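Local coordinates for putative carbohydrate metabolism domain-containing protein (Bacteroides vulgatus, PDB 3S30), which is of unknown function but, as a putative glycoside hydrolase with a galactose-binding-like domain, probably acts in carbohydrate metabolism, at residues L251-T256 against G316-I321; Y215-K220 against Q310-G315; E274-A279 against E301-T306; A204-K209 against D263-K268. All coordinates share one frame; numbering follows the deposited sequence.

Contact 1: L251-T256 against G316-I321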
loop_
_atom_site.group_PDB
_atom_site.type_symbol
_atom_site.label_atom_id
_atom_site.label_comp_id
_atom_site.label_asym_id
_atom_site.label_seq_id
_atom_site.Cartn_x
_atom_site.Cartn_y
_atom_site.Cartn_z
ATOM N N LEU A 251 -1.425 7.911 -6.174
ATOM C CA LEU A 251 -0.881 9.254 -6.233
ATOM C C LEU A 251 -0.140 9.443 -7.554
ATOM O O LEU A 251 0.459 8.503 -8.078
ATOM C CB LEU A 251 0.091 9.460 -5.068
ATOM C CG LEU A 251 -0.445 9.190 -3.658
ATOM C CD1 LEU A 251 0.697 9.123 -2.654
ATOM C CD2 LEU A 251 -1.448 10.251 -3.248
ATOM N N PHE A 252 -0.197 10.663 -8.081
ATOM C CA PHE A 252 0.606 11.071 -9.227
ATOM C C PHE A 252 1.149 12.452 -8.912
ATOM O O PHE A 252 0.373 13.394 -8.685
ATOM C CB PHE A 252 -0.258 11.113 -10.492
ATOM C CG PHE A 252 0.501 11.451 -11.741
ATOM C CD1 PHE A 252 1.577 10.668 -12.154
ATOM C CD2 PHE A 252 0.132 12.546 -12.521
ATOM C CE1 PHE A 252 2.281 10.979 -13.317
ATOM C CE2 PHE A 252 0.826 12.863 -13.685
ATOM C CZ PHE A 252 1.903 12.080 -14.081
ATOM N N TYR A 253 2.471 12.594 -8.878
ATOM C CA TYR A 253 3.050 13.881 -8.513
ATOM C C TYR A 253 4.313 14.246 -9.273
ATOM O O TYR A 253 4.951 13.416 -9.913
ATOM C CB TYR A 253 3.300 13.942 -7.004
ATOM C CG TYR A 253 4.274 12.904 -6.480
ATOM C CD1 TYR A 253 5.645 13.138 -6.491
ATOM C CD2 TYR A 253 3.818 11.708 -5.941
ATOM C CE1 TYR A 253 6.535 12.202 -5.997
ATOM C CE2 TYR A 253 4.704 10.762 -5.448
ATOM C CZ TYR A 253 6.057 11.013 -5.474
ATOM O OH TYR A 253 6.936 10.072 -4.985
ATOM N N GLU A 254 4.654 15.523 -9.177
ATOM C CA GLU A 254 5.796 16.085 -9.856
ATOM C C GLU A 254 6.956 16.113 -8.870
ATOM O O GLU A 254 6.816 16.632 -7.772
ATOM C CB GLU A 254 5.442 17.488 -10.332
ATOM C CG GLU A 254 6.486 18.155 -11.178
ATOM C CD GLU A 254 6.027 19.507 -11.705
ATOM O OE1 GLU A 254 4.814 19.660 -12.004
ATOM O OE2 GLU A 254 6.888 20.406 -11.827
ATOM N N LYS A 255 8.091 15.537 -9.255
ATOM C CA LYS A 255 9.287 15.580 -8.412
ATOM C C LYS A 255 9.944 16.948 -8.467
ATOM O O LYS A 255 9.813 17.673 -9.459
ATOM C CB LYS A 255 10.285 14.494 -8.827
ATOM C CG LYS A 255 9.870 13.092 -8.374
ATOM C CD LYS A 255 10.867 12.036 -8.777
ATOM C CE LYS A 255 10.733 11.652 -10.245
ATOM N NZ LYS A 255 11.368 10.337 -10.546
ATOM N N THR A 256 10.618 17.308 -7.377
ATOM C CA THR A 256 11.544 18.456 -7.354
ATOM C C THR A 256 12.826 18.037 -6.639
ATOM O O THR A 256 12.870 16.983 -5.995
ATOM C CB THR A 256 10.943 19.683 -6.639
ATOM O OG1 THR A 256 10.367 19.284 -5.390
ATOM C CG2 THR A 256 9.882 20.360 -7.507
ATOM N N GLY A 316 10.466 12.775 -14.439
ATOM C CA GLY A 316 10.328 13.704 -13.314
ATOM C C GLY A 316 8.989 13.637 -12.599
ATOM O O GLY A 316 8.658 14.520 -11.801
ATOM N N TYR A 317 8.212 12.594 -12.893
ATOM C CA TYR A 317 6.924 12.373 -12.251
ATOM C C TYR A 317 6.892 10.974 -11.676
ATOM O O TYR A 317 7.303 10.014 -12.336
ATOM C CB TYR A 317 5.780 12.553 -13.254
ATOM C CG TYR A 317 5.467 14.000 -13.551
ATOM C CD1 TYR A 317 6.209 14.716 -14.476
ATOM C CD2 TYR A 317 4.437 14.653 -12.892
ATOM C CE1 TYR A 317 5.926 16.051 -14.739
ATOM C CE2 TYR A 317 4.150 15.977 -13.147
ATOM C CZ TYR A 317 4.896 16.674 -14.071
ATOM O OH TYR A 317 4.606 18.000 -14.315
ATOM N N ASN A 318 6.409 10.866 -10.445
ATOM C CA ASN A 318 6.259 9.579 -9.782
ATOM C C ASN A 318 4.782 9.215 -9.649
ATOM O O ASN A 318 3.928 10.093 -9.525
ATOM C CB ASN A 318 6.897 9.617 -8.392
ATOM C CG ASN A 318 8.375 9.246 -8.397
ATOM O OD1 ASN A 318 8.995 9.095 -9.445
ATOM N ND2 ASN A 318 8.943 9.105 -7.211
ATOM N N VAL A 319 4.491 7.921 -9.722
ATOM C CA VAL A 319 3.180 7.407 -9.381
ATOM C C VAL A 319 3.330 6.492 -8.180
ATOM O O VAL A 319 4.427 6.002 -7.887
ATOM C CB VAL A 319 2.530 6.613 -10.543
ATOM C CG1 VAL A 319 3.062 5.152 -10.594
ATOM C CG2 VAL A 319 1.021 6.619 -10.402
ATOM N N SER A 320 2.223 6.277 -7.487
ATOM C CA SER A 320 2.149 5.285 -6.437
ATOM C C SER A 320 0.734 4.754 -6.316
ATOM O O SER A 320 -0.218 5.396 -6.738
ATOM C CB SER A 320 2.597 5.852 -5.096
ATOM O OG SER A 320 2.838 4.797 -4.168
ATOM N N ILE A 321 0.645 3.543 -5.785
ATOM C CA ILE A 321 -0.585 2.889 -5.441
ATOM C C ILE A 321 -0.389 2.433 -4.003
ATOM O O ILE A 321 0.644 1.845 -3.672
ATOM C CB ILE A 321 -0.819 1.646 -6.328
ATOM C CG1 ILE A 321 -1.048 2.063 -7.791
ATOM C CG2 ILE A 321 -1.989 0.799 -5.779
ATOM C CD1 ILE A 321 -1.019 0.914 -8.738
#
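Asn318 and Tyr253 lie side by side and point the same way from an antiparallel hydrogen-bonded pair, the amide plane turned 67° against the ring. CB of Asn318 sits over one face of the Tyr253 ring, 3.8 Å from its centroid, in a CH-pi contact. Beyond it ND2 of Asn318, with its partner close to the amide plane, donates to Tyr253 OH at 3.1 Å; that hydroxyl is also bonded to Phe210 O. CG of Tyr253 lies between its own backbone N and carbonyl carbon (chi1 61°), which starts the ring over the main chain. Asparagine suits this place because its second polar atom, OD1, receives Lys255 NZ at 2.9 Å from above the carbonyl plane, the lysine chain crossing at about a right angle.

On the other face of the strand pair stand Phe252, Glu254, Tyr317 and Val319. The rings of Phe252 and Tyr317 are tilted by only 21° but slid apart, and CZ of Phe252 meets CD2 of Tyr317 at 3.8 Å. Glu254 runs across the same tyrosine at a slant: its CB approaches CE2 of Tyr317 at 3.4 Å, and its OE1 takes a weak bond from the phenol OH, while OE2 is paired with Lys311.

Strand 317-324 has strand 208-213 as another partner, strand 247-254 is flanked by strand 276-281, and Leu312 of helix 309-313 packs on both Phe252 and Tyr317.

Contact 2: Y215-K220 against Q310-G315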
loop_
_atom_site.group_PDB
_atom_site.type_symbol
_atom_site.label_atom_id
_atom_site.label_comp_id
_atom_site.label_asym_id
_atom_site.label_seq_id
_atom_site.Cartn_x
_atom_site.Cartn_y
_atom_site.Cartn_z
ATOM N N TYR A 215 6.063 7.375 -16.626
ATOM C CA TYR A 215 6.096 8.185 -17.863
ATOM C C TYR A 215 4.714 8.477 -18.444
ATOM O O TYR A 215 4.602 9.192 -19.436
ATOM C CB TYR A 215 6.958 7.491 -18.931
ATOM C CG TYR A 215 8.371 7.299 -18.460
ATOM C CD1 TYR A 215 9.302 8.325 -18.566
ATOM C CD2 TYR A 215 8.766 6.120 -17.849
ATOM C CE1 TYR A 215 10.585 8.168 -18.106
ATOM C CE2 TYR A 215 10.058 5.957 -17.386
ATOM C CZ TYR A 215 10.957 6.987 -17.515
ATOM O OH TYR A 215 12.241 6.835 -17.058
ATOM N N TYR A 216 3.667 7.933 -17.837
ATOM C CA TYR A 216 2.316 8.136 -18.344
ATOM C C TYR A 216 1.473 8.980 -17.406
ATOM O O TYR A 216 1.843 9.227 -16.257
ATOM C CB TYR A 216 1.644 6.788 -18.610
ATOM C CG TYR A 216 2.446 5.929 -19.557
ATOM C CD1 TYR A 216 2.618 6.306 -20.878
ATOM C CD2 TYR A 216 3.054 4.753 -19.123
ATOM C CE1 TYR A 216 3.369 5.533 -21.756
ATOM C CE2 TYR A 216 3.803 3.969 -19.994
ATOM C CZ TYR A 216 3.955 4.368 -21.311
ATOM O OH TYR A 216 4.695 3.608 -22.186
ATOM N N GLU A 217 0.337 9.429 -17.918
ATOM C CA GLU A 217 -0.652 10.141 -17.115
ATOM C C GLU A 217 -1.786 9.162 -16.804
ATOM O O GLU A 217 -2.553 8.795 -17.694
ATOM C CB GLU A 217 -1.144 11.422 -17.816
ATOM C CG GLU A 217 -0.549 11.648 -19.205
ATOM C CD GLU A 217 -0.807 13.025 -19.777
ATOM O OE1 GLU A 217 -1.209 13.944 -19.031
ATOM O OE2 GLU A 217 -0.587 13.182 -20.992
ATOM N N PRO A 218 -1.862 8.694 -15.543
ATOM C CA PRO A 218 -2.899 7.728 -15.171
ATOM C C PRO A 218 -4.261 8.378 -15.071
ATOM O O PRO A 218 -4.360 9.528 -14.645
ATOM C CB PRO A 218 -2.449 7.238 -13.794
ATOM C CG PRO A 218 -1.676 8.361 -13.223
ATOM C CD PRO A 218 -0.982 9.020 -14.402
ATOM N N ILE A 219 -5.305 7.658 -15.466
ATOM C CA ILE A 219 -6.659 8.191 -15.360
ATOM C C ILE A 219 -7.512 7.412 -14.373
ATOM O O ILE A 219 -8.322 8.005 -13.670
ATOM C CB ILE A 219 -7.372 8.353 -16.746
ATOM C CG1 ILE A 219 -7.265 7.092 -17.607
ATOM C CG2 ILE A 219 -6.790 9.536 -17.506
ATOM C CD1 ILE A 219 -7.878 7.264 -18.988
ATOM N N LYS A 220 -7.342 6.097 -14.288
ATOM C CA LYS A 220 -8.092 5.345 -13.283
ATOM C C LYS A 220 -7.382 4.111 -12.751
ATOM O O LYS A 220 -6.518 3.512 -13.425
ATOM C CB LYS A 220 -9.514 5.019 -13.772
ATOM C CG LYS A 220 -9.602 4.234 -15.048
ATOM C CD LYS A 220 -11.036 4.179 -15.585
ATOM C CE LYS A 220 -11.381 5.429 -16.406
ATOM N NZ LYS A 220 -12.799 5.453 -16.880
ATOM N N GLN A 310 7.770 17.377 -21.498
ATOM C CA GLN A 310 9.205 17.096 -21.493
ATOM C C GLN A 310 9.619 16.406 -20.206
ATOM O O GLN A 310 10.179 15.312 -20.240
ATOM C CB GLN A 310 10.029 18.378 -21.664
ATOM C CG GLN A 310 10.361 18.729 -23.107
ATOM C CD GLN A 310 11.520 19.716 -23.223
ATOM O OE1 GLN A 310 12.075 20.168 -22.220
ATOM N NE2 GLN A 310 11.892 20.045 -24.454
ATOM N N LYS A 311 9.343 17.057 -19.078
ATOM C CA LYS A 311 9.692 16.523 -17.746
ATOM C C LYS A 311 9.065 15.145 -17.486
ATOM O O LYS A 311 9.683 14.301 -16.844
ATOM C CB LYS A 311 9.274 17.505 -16.646
ATOM C CG LYS A 311 9.831 17.182 -15.270
ATOM C CD LYS A 311 9.463 18.244 -14.244
ATOM C CE LYS A 311 10.133 17.970 -12.905
ATOM N NZ LYS A 311 9.859 19.039 -11.892
ATOM N N LEU A 312 7.848 14.932 -17.991
ATOM C CA LEU A 312 7.174 13.627 -17.914
ATOM C C LEU A 312 7.978 12.538 -18.622
ATOM O O LEU A 312 8.090 11.415 -18.118
ATOM C CB LEU A 312 5.763 13.708 -18.522
ATOM C CG LEU A 312 4.855 12.475 -18.411
ATOM C CD1 LEU A 312 4.598 12.084 -16.953
ATOM C CD2 LEU A 312 3.535 12.715 -19.134
ATOM N N ALA A 313 8.533 12.882 -19.784
ATOM C CA ALA A 313 9.356 11.959 -20.574
ATOM C C ALA A 313 10.744 11.777 -19.961
ATOM O O ALA A 313 11.348 10.707 -20.094
ATOM C CB ALA A 313 9.472 12.450 -22.030
ATOM N N ASN A 314 11.245 12.817 -19.291
ATOM C CA ASN A 314 12.547 12.763 -18.613
ATOM C C ASN A 314 12.525 12.038 -17.257
ATOM O O ASN A 314 13.564 11.916 -16.603
ATOM C CB ASN A 314 13.112 14.183 -18.426
ATOM C CG ASN A 314 13.675 14.782 -19.714
ATOM O OD1 ASN A 314 13.473 14.262 -20.817
ATOM N ND2 ASN A 314 14.388 15.893 -19.569
ATOM N N GLY A 315 11.351 11.572 -16.828
ATOM C CA GLY A 315 11.227 10.779 -15.599
ATOM C C GLY A 315 11.095 11.605 -14.332
ATOM O O GLY A 315 11.556 11.186 -13.272
#
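Tyr215 brings CD1 and CE1 of its ring to the end of helix 309-313. The tight part is made of aromatic carbons near main-chain oxygens: CD1 of Tyr215 lies 3.3 Å from Leu312 O, and CE1 of the same ring lies 3.3 Å from Ala313 O, which sits at the ring edge near its plane. A long flat ring fits this place because it reaches along the helix end, where its C-H groups can approach the Ala313 carbonyl. CE1 also comes within 3.7 Å of CA of Gly315. That glycine closes the helix in a Schellman motif, and its positive phi of 85° suits a residue without a side chain. An alanine in place of Tyr215 would probably leave the Leu312 and Ala313 carbonyls without their aromatic neighbour and open a gap beside Gly315.

Leu312 answers from the helix. With CG anti to its backbone N (chi1 -174°), the branch point meets Tyr215 O at 3.4 Å, and the buried leucine also packs on Phe252 and Tyr317 of the neighbouring strands. Toward Tyr216 and Glu217 the fit slackens: CD1 of Leu312 is 4.0 Å from Tyr216 O, and CD2 only brushes Glu217 CG. The side chain of Tyr216, an exposed residue, leaves its backbone away from the helix; on the helix side, Ala313 and Asn314 start away from segment 215-220.

Contact 3: E274-A279 against E301-T306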
loop_
_atom_site.group_PDB
_atom_site.type_symbol
_atom_site.label_atom_id
_atom_site.label_comp_id
_atom_site.label_asym_id
_atom_site.label_seq_id
_atom_site.Cartn_x
_atom_site.Cartn_y
_atom_site.Cartn_z
ATOM N N GLU A 274 2.349 20.130 -2.053
ATOM C CA GLU A 274 2.650 21.124 -3.093
ATOM C C GLU A 274 3.123 20.466 -4.405
ATOM O O GLU A 274 3.024 21.063 -5.469
ATOM C CB GLU A 274 3.670 22.140 -2.565
ATOM C CG GLU A 274 3.570 23.540 -3.189
ATOM C CD GLU A 274 4.087 24.654 -2.267
ATOM O OE1 GLU A 274 4.556 24.347 -1.146
ATOM O OE2 GLU A 274 4.013 25.844 -2.668
ATOM N N ASN A 275 3.596 19.221 -4.332
ATOM C CA ASN A 275 4.031 18.487 -5.524
ATOM C C ASN A 275 2.934 17.647 -6.162
ATOM O O ASN A 275 3.100 17.171 -7.293
ATOM C CB ASN A 275 5.241 17.611 -5.199
ATOM C CG ASN A 275 6.477 18.432 -4.880
ATOM O OD1 ASN A 275 6.499 19.171 -3.896
ATOM N ND2 ASN A 275 7.502 18.329 -5.722
HETATM N N MSE A 276 1.812 17.500 -5.452
HETATM C CA MSE A 276 0.694 16.672 -5.899
HETATM C C MSE A 276 0.030 17.169 -7.190
HETATM O O MSE A 276 -0.256 18.355 -7.335
HETATM C CB MSE A 276 -0.356 16.540 -4.778
HETATM C CG MSE A 276 -0.062 15.418 -3.761
HETATM SE SE MSE A 276 -0.171 13.624 -4.522
HETATM C CE MSE A 276 -1.921 13.767 -5.356
ATOM N N VAL A 277 -0.221 16.244 -8.119
ATOM C CA VAL A 277 -0.851 16.563 -9.408
ATOM C C VAL A 277 -2.226 15.886 -9.544
ATOM O O VAL A 277 -3.211 16.540 -9.884
ATOM C CB VAL A 277 0.062 16.173 -10.591
ATOM C CG1 VAL A 277 -0.573 16.562 -11.921
ATOM C CG2 VAL A 277 1.439 16.831 -10.446
ATOM N N ALA A 278 -2.295 14.587 -9.270
ATOM C CA ALA A 278 -3.580 13.885 -9.236
ATOM C C ALA A 278 -3.631 12.793 -8.163
ATOM O O ALA A 278 -2.612 12.225 -7.781
ATOM C CB ALA A 278 -3.917 13.295 -10.618
ATOM N N ALA A 279 -4.846 12.502 -7.708
ATOM C CA ALA A 279 -5.085 11.521 -6.658
ATOM C C ALA A 279 -6.378 10.764 -6.950
ATOM O O ALA A 279 -7.384 11.362 -7.373
ATOM C CB ALA A 279 -5.178 12.214 -5.279
ATOM N N GLU A 301 -8.133 17.924 -11.602
ATOM C CA GLU A 301 -8.787 19.229 -11.448
ATOM C C GLU A 301 -8.688 19.798 -10.025
ATOM O O GLU A 301 -8.640 21.011 -9.851
ATOM C CB GLU A 301 -10.251 19.114 -11.890
ATOM C CG GLU A 301 -11.094 20.381 -11.712
ATOM C CD GLU A 301 -11.878 20.412 -10.408
ATOM O OE1 GLU A 301 -12.096 19.332 -9.806
ATOM O OE2 GLU A 301 -12.291 21.521 -9.998
ATOM N N HIS A 302 -8.641 18.931 -9.015
ATOM C CA HIS A 302 -8.545 19.385 -7.621
ATOM C C HIS A 302 -7.238 20.139 -7.316
ATOM O O HIS A 302 -7.227 21.043 -6.471
ATOM C CB HIS A 302 -8.714 18.201 -6.655
ATOM C CG HIS A 302 -8.460 18.549 -5.221
ATOM N ND1 HIS A 302 -9.443 19.024 -4.383
ATOM C CD2 HIS A 302 -7.326 18.506 -4.483
ATOM C CE1 HIS A 302 -8.927 19.254 -3.189
ATOM N NE2 HIS A 302 -7.641 18.950 -3.225
ATOM N N TYR A 303 -6.155 19.768 -8.003
ATOM C CA TYR A 303 -4.820 20.321 -7.732
ATOM C C TYR A 303 -4.401 21.457 -8.674
ATOM O O TYR A 303 -3.551 22.269 -8.318
ATOM C CB TYR A 303 -3.784 19.197 -7.755
ATOM C CG TYR A 303 -4.103 18.112 -6.751
ATOM C CD1 TYR A 303 -3.719 18.236 -5.425
ATOM C CD2 TYR A 303 -4.829 16.983 -7.126
ATOM C CE1 TYR A 303 -4.026 17.249 -4.499
ATOM C CE2 TYR A 303 -5.139 15.993 -6.215
ATOM C CZ TYR A 303 -4.734 16.129 -4.904
ATOM O OH TYR A 303 -5.053 15.153 -3.996
ATOM N N GLY A 304 -4.989 21.513 -9.867
ATOM C CA GLY A 304 -4.801 22.654 -10.761
ATOM C C GLY A 304 -3.377 22.818 -11.249
ATOM O O GLY A 304 -2.853 23.933 -11.289
ATOM N N LYS A 305 -2.758 21.701 -11.624
ATOM C CA LYS A 305 -1.385 21.684 -12.103
ATOM C C LYS A 305 -1.371 21.593 -13.616
ATOM O O LYS A 305 -2.370 21.241 -14.237
ATOM C CB LYS A 305 -0.614 20.504 -11.504
ATOM C CG LYS A 305 -0.367 20.608 -10.005
ATOM C CD LYS A 305 0.716 21.627 -9.682
ATOM C CE LYS A 305 0.997 21.701 -8.189
ATOM N NZ LYS A 305 1.926 22.834 -7.843
ATOM N N THR A 306 -0.224 21.935 -14.192
ATOM C CA THR A 306 -0.003 21.895 -15.627
ATOM C C THR A 306 1.102 20.876 -15.852
ATOM O O THR A 306 2.212 21.060 -15.352
ATOM C CB THR A 306 0.448 23.294 -16.157
ATOM O OG1 THR A 306 -0.491 24.301 -15.751
ATOM C CG2 THR A 306 0.578 23.299 -17.681
#
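Lys305 NZ donates to the main-chain oxygen Glu274 O at 3.2 Å, approaching nearly along the C=O axis (163° at the oxygen). CG of Lys305 passes 3.5 Å from Met276 O, and the bend at the second torsion (chi2 -74°) then turns CD toward Glu274 O. A long, flexible side chain suits this exposed position, since its methylenes can follow the strand while the ammonium reaches a carbonyl beyond it. The carboxylate of Glu274 stays 6.3 Å off, measured from OE2 to Lys305 NZ, so any attraction between the charges is likely to be weak.

Tyr303 carries the larger share of the packing. CD2 of its ring lies 3.2 Å from Val277 O; across the ring, on the same side of its plane, CE1 meets CB of Met276, here a selenomethionine, at 3.7 Å. The opposite face is taken by CD2 of His302, 3.4 Å above the ring centre. The bent chain of Met276 brings CE to 3.7 Å from Tyr303 CZ, the two side chains crossing obliquely. Near the hydroxyl, Ala279 CB stands 3.2 Å from Tyr303 OH; a residue as small as alanine leaves room for the phenol, whose OH is bonded to Tyr271 O. An alanine in place of Tyr303 would probably open a gap beside Met276 CE and Ala279 CB and leave Tyr271 O without this hydroxyl partner.

The loop that supplies these groups leads from strand 291-297 to helix 309-313. It lies against strand 276-281, whose neighbour is strand 247-254; there Val277 and Ala278 both face Phe252 in a classic beta bulge.

Contact 4: A204-K209 against D263-K268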
loop_
_atom_site.group_PDB
_atom_site.type_symbol
_atom_site.label_atom_id
_atom_site.label_comp_id
_atom_site.label_asym_id
_atom_site.label_seq_id
_atom_site.Cartn_x
_atom_site.Cartn_y
_atom_site.Cartn_z
ATOM N N ALA A 204 6.352 5.706 11.952
ATOM C CA ALA A 204 5.664 4.831 10.978
ATOM C C ALA A 204 5.234 5.530 9.676
ATOM O O ALA A 204 5.429 4.995 8.585
ATOM C CB ALA A 204 4.455 4.165 11.627
ATOM N N LEU A 205 4.649 6.711 9.798
ATOM C CA LEU A 205 4.236 7.500 8.642
ATOM C C LEU A 205 5.406 7.830 7.699
ATOM O O LEU A 205 5.240 7.780 6.479
ATOM C CB LEU A 205 3.563 8.805 9.091
ATOM C CG LEU A 205 2.247 8.678 9.860
ATOM C CD1 LEU A 205 1.788 10.057 10.361
ATOM C CD2 LEU A 205 1.196 8.048 8.991
ATOM N N SER A 206 6.567 8.174 8.259
ATOM C CA SER A 206 7.774 8.450 7.451
ATOM C C SER A 206 8.372 7.192 6.803
ATOM O O SER A 206 9.017 7.270 5.752
ATOM C CB SER A 206 8.861 9.145 8.300
ATOM O OG SER A 206 8.537 10.511 8.563
ATOM N N ALA A 207 8.155 6.038 7.435
ATOM C CA ALA A 207 8.782 4.783 7.009
ATOM C C ALA A 207 8.274 4.309 5.649
ATOM O O ALA A 207 9.033 3.737 4.861
ATOM C CB ALA A 207 8.555 3.701 8.076
ATOM N N THR A 208 6.984 4.528 5.392
ATOM C CA THR A 208 6.351 4.111 4.136
ATOM C C THR A 208 6.532 5.213 3.112
ATOM O O THR A 208 5.873 6.242 3.192
ATOM C CB THR A 208 4.827 3.863 4.297
ATOM O OG1 THR A 208 4.204 5.027 4.870
ATOM C CG2 THR A 208 4.559 2.660 5.163
ATOM N N LYS A 209 7.421 4.999 2.148
ATOM C CA LYS A 209 7.696 6.015 1.141
ATOM C C LYS A 209 7.052 5.637 -0.186
ATOM O O LYS A 209 7.153 4.491 -0.651
ATOM C CB LYS A 209 9.206 6.251 1.032
ATOM C CG LYS A 209 9.813 6.627 2.384
ATOM C CD LYS A 209 10.818 7.725 2.307
ATOM C CE LYS A 209 11.266 8.161 3.710
ATOM N NZ LYS A 209 10.340 9.160 4.358
ATOM N N ASP A 263 5.345 10.350 1.496
ATOM C CA ASP A 263 5.234 9.302 2.505
ATOM C C ASP A 263 3.818 9.242 3.112
ATOM O O ASP A 263 2.868 9.789 2.534
ATOM C CB ASP A 263 6.345 9.447 3.558
ATOM C CG ASP A 263 6.250 10.746 4.367
ATOM O OD1 ASP A 263 5.170 11.377 4.403
ATOM O OD2 ASP A 263 7.276 11.130 4.984
ATOM N N GLY A 264 3.684 8.570 4.256
ATOM C CA GLY A 264 2.383 8.292 4.870
ATOM C C GLY A 264 1.597 9.474 5.394
ATOM O O GLY A 264 0.442 9.321 5.789
ATOM N N HIS A 265 2.210 10.653 5.417
ATOM C CA HIS A 265 1.522 11.869 5.862
ATOM C C HIS A 265 0.490 12.331 4.844
ATOM O O HIS A 265 -0.440 13.033 5.195
ATOM C CB HIS A 265 2.516 12.997 6.106
ATOM C CG HIS A 265 3.484 12.725 7.208
ATOM N ND1 HIS A 265 4.708 12.127 6.992
ATOM C CD2 HIS A 265 3.424 12.990 8.536
ATOM C CE1 HIS A 265 5.356 12.029 8.142
ATOM N NE2 HIS A 265 4.598 12.542 9.095
ATOM N N ILE A 266 0.667 11.942 3.586
ATOM C CA ILE A 266 -0.238 12.322 2.510
ATOM C C ILE A 266 -1.691 11.911 2.814
ATOM O O ILE A 266 -2.614 12.696 2.610
ATOM C CB ILE A 266 0.246 11.730 1.152
ATOM C CG1 ILE A 266 -0.395 12.452 -0.026
ATOM C CG2 ILE A 266 -0.037 10.235 1.063
ATOM C CD1 ILE A 266 0.045 13.925 -0.147
ATOM N N ALA A 267 -1.886 10.706 3.349
ATOM C CA ALA A 267 -3.224 10.220 3.681
ATOM C C ALA A 267 -3.797 10.856 4.957
ATOM O O ALA A 267 -4.982 10.689 5.241
ATOM C CB ALA A 267 -3.224 8.679 3.797
ATOM N N LYS A 268 -2.965 11.551 5.733
ATOM C CA LYS A 268 -3.426 12.253 6.944
ATOM C C LYS A 268 -3.702 13.737 6.688
ATOM O O LYS A 268 -4.177 14.449 7.580
ATOM C CB LYS A 268 -2.397 12.102 8.078
ATOM C CG LYS A 268 -2.723 11.012 9.112
ATOM C CD LYS A 268 -3.127 9.673 8.488
ATOM C CE LYS A 268 -3.616 8.711 9.565
ATOM N NZ LYS A 268 -4.504 7.636 9.060
#
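The type I beta turn from Asp263 to Ile266, with an Asx turn at its start, docks on helix 204-207 through Gly264 N, which donates to Leu205 O at 2.8 Å. Gly264 N is the main partner of that oxygen, Thr208 OG1 adding a weak second bond at 3.4 Å. Glycine suits the position, because a CB there would run into Leu205 O and crowd Thr208 OG1.

Asp263 organises the turn from within. Its CG lies between the backbone N and the carbonyl carbon (chi1 64°), and OD1 accepts two bonds from one face of the carboxylate plane: from His265 ND1 at 2.7 Å and from His265 N at 3.2 Å. OD1 lies in the imidazole plane, though the ring N-H meets the carboxylate from above its plane. The bond to ND1 would probably fix how the ring is turned, while that to His265 N closes the Asx turn. Leu205 then crosses His265 at about a right angle, its CB over one ring face, 3.9 Å from the centroid, in a CH-pi contact. Ser206 OG, bonded to Asp203, stands at the ring edge beside CE1.

The second carboxylate oxygen faces a lysine. Lys209 NZ forms a long salt bridge to Asp263 OD2 at 3.7 Å, but is held more closely by Ser206 O, at 2.7 Å in the carbonyl plane and on a lone pair.

Beyond the turn, Lys268 pairs with Asp328 and Asp330. Acceptance by OD1 of the amide N two residues on is the signature of the Asx turn, for which aspartate is well suited.

How the contacts relate
Along the chain the first segments of contacts 4, 2 and 1 come in that order, then 263-268 and all of contact 3, and last 310-315 and 316-321. Contacts 1, 2 and 4 therefore interlock, while contact 3 is nested within contacts 1 and 2. Contact 1, on neighbouring strands 247-254 and 317-324, is the hub: its centre is about 9 Å from that of contact 2 and 10 Å from that of contact 3. Contact 4 lies about 15 Å from contact 1, measured between centres, and 23 Å from contact 2. Ile266 touches Leu251 and Met276, joining it to contacts 1 and 3. Contact 1 pairs two strands; the others set loops and short helices against the antiparallel strands.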